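Local coordinates for transcriptional regulator, LuxR family (Burkholderia thailandensis, PDB 3MQQ), which probably regulates transcription by binding DNA, this chain being its PAS domain rather than the LuxR-type DNA-binding region, at residues D29-A32 / A33-C37. Numbering follows the deposited sequence.
With EOH (ethanol), chain I.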
loop_
_atom_site.group_PDB
_atom_site.type_symbol
_atom_site.label_atom_id
_atom_site.label_comp_id
_atom_site.label_asym_id
_atom_site.label_seq_id
_atom_site.Cartn_x
_atom_site.Cartn_y
_atom_site.Cartn_z
ATOM N N ASP B 29 6.754 9.086 6.028
ATOM C CA ASP B 29 6.054 10.301 6.477
ATOM C C ASP B 29 4.536 10.081 6.501
ATOM O O ASP B 29 3.854 10.632 7.351
ATOM C CB ASP B 29 6.437 11.539 5.642
ATOM C CG ASP B 29 7.706 12.226 6.140
ATOM O OD1 ASP B 29 8.226 11.873 7.224
ATOM O OD2 ASP B 29 8.180 13.165 5.472
ATOM N N GLU B 30 3.996 9.278 5.568
ATOM C CA GLU B 30 2.556 9.026 5.579
ATOM C C GLU B 30 2.101 8.347 6.864
ATOM O O GLU B 30 1.014 8.688 7.392
ATOM C CB GLU B 30 2.102 8.240 4.337
ATOM C CG GLU B 30 0.550 8.057 4.169
ATOM C CD GLU B 30 -0.241 9.352 4.133
ATOM O OE1 GLU B 30 0.280 10.364 3.633
ATOM O OE2 GLU B 30 -1.419 9.344 4.585
ATOM N N LEU B 31 2.881 7.380 7.350
ATOM C CA LEU B 31 2.536 6.728 8.637
ATOM C C LEU B 31 2.478 7.759 9.764
ATOM O O LEU B 31 1.527 7.758 10.574
ATOM C CB LEU B 31 3.514 5.606 8.992
ATOM C CG LEU B 31 2.985 4.885 10.242
ATOM C CD1 LEU B 31 1.843 3.905 9.900
ATOM C CD2 LEU B 31 4.105 4.206 11.016
ATOM N N ALA B 32 3.478 8.637 9.816
ATOM C CA ALA B 32 3.528 9.748 10.776
ATOM C C ALA B 32 2.272 10.622 10.670
ATOM O O ALA B 32 1.689 11.007 11.688
ATOM C CB ALA B 32 4.772 10.583 10.568
ATOM N N ALA B 33 1.867 10.917 9.433
ATOM C CA ALA B 33 0.695 11.751 9.177
ATOM C C ALA B 33 -0.547 11.086 9.744
ATOM O O ALA B 33 -1.320 11.733 10.463
ATOM C CB ALA B 33 0.539 12.058 7.665
ATOM N N ILE B 34 -0.705 9.788 9.456
ATOM C CA ILE B 34 -1.897 9.067 9.897
ATOM C C ILE B 34 -2.001 9.123 11.418
ATOM O O ILE B 34 -3.085 9.379 11.976
ATOM C CB ILE B 34 -1.880 7.594 9.428
ATOM C CG1 ILE B 34 -1.961 7.496 7.891
ATOM C CG2 ILE B 34 -2.998 6.798 10.110
ATOM C CD1 ILE B 34 -1.577 6.114 7.329
ATOM N N PHE B 35 -0.868 8.914 12.085
ATOM C CA PHE B 35 -0.854 8.849 13.547
ATOM C C PHE B 35 -0.591 10.180 14.251
ATOM O O PHE B 35 -0.403 10.232 15.468
ATOM C CB PHE B 35 0.049 7.701 14.022
ATOM C CG PHE B 35 -0.557 6.359 13.771
ATOM C CD1 PHE B 35 -1.501 5.832 14.653
ATOM C CD2 PHE B 35 -0.264 5.659 12.604
ATOM C CE1 PHE B 35 -2.104 4.592 14.392
ATOM C CE2 PHE B 35 -0.837 4.425 12.343
ATOM C CZ PHE B 35 -1.779 3.900 13.239
ATOM N N ARG B 36 -0.621 11.253 13.461
ATOM C CA ARG B 36 -0.474 12.627 13.951
ATOM C C ARG B 36 0.740 12.842 14.841
ATOM O O ARG B 36 0.632 13.447 15.922
ATOM C CB ARG B 36 -1.744 13.082 14.701
ATOM C CG ARG B 36 -3.056 12.761 14.018
ATOM C CD ARG B 36 -3.289 13.542 12.721
ATOM N NE ARG B 36 -4.678 13.451 12.249
ATOM C CZ ARG B 36 -5.069 12.838 11.132
ATOM N NH1 ARG B 36 -4.188 12.259 10.324
ATOM N NH2 ARG B 36 -6.355 12.831 10.807
ATOM N N CYS B 37 1.899 12.378 14.371
ATOM C CA CYS B 37 3.154 12.577 15.099
ATOM C C CYS B 37 4.310 12.717 14.112
ATOM O O CYS B 37 4.080 12.810 12.909
ATOM C CB CYS B 37 3.406 11.401 16.030
ATOM S SG CYS B 37 3.447 9.824 15.167
HETATM C C1 EOH I . -3.364 10.855 7.399
HETATM C C2 EOH I . -3.484 11.293 5.943
HETATM O O EOH I . -4.575 10.517 8.075
#
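Ala33, Ile34 and Phe35 hand their amide hydrogens back four residues to Asp29, Glu30 and Leu31, the ordinary ladder of the short helix 29-34; Ile34 N to Glu30 O, for instance, spans 2.9 Å. The ladder then closes in a Schellman motif. Cys37 N donates almost straight to Ala32 O (3.0 Å, N-H...O angle 172°), Arg36 N turns back to Ala33 O (3.1 Å), and Arg36, the C-prime residue, has the positive phi characteristic of the motif.

The side chain of Arg36 returns to the same carbonyl. With CG beside the backbone N (chi1 -46°) and a second bend at chi2 (-68°), it folds back over the turn and brings NH1 to Ala33 O at 2.9 Å, above the carbonyl plane, while the backbone N arrives from the opposite face. Arg36 NH1 also donates to the hydroxyl oxygen of an ethanol, probably from the crystallisation liquor, again at 2.9 Å. That ethanol lies against the helix, its C1 beside Ile34 CA and its methyl carbon C2 3.1 Å from Glu30 OE2. On another side of the helix Leu31 and Phe35 pack obliquely, Leu31 CD1 touching Phe35 CE2 (3.7 Å), and Leu31 O sits in the plane of that ring at its edge. Phe88 of strand 87-96 meets the Phe35 ring edge-to-face, and Arg82, from the connection between strands 74-81 and 87-96, donates to Ile34 O, joining the helix end to that hairpin.

Two donors thus grip Ala33 O, and the guanidinium lies by the C-terminal carbonyls, where its charge would probably be favourable, although Arg82 brings a second positive charge close by.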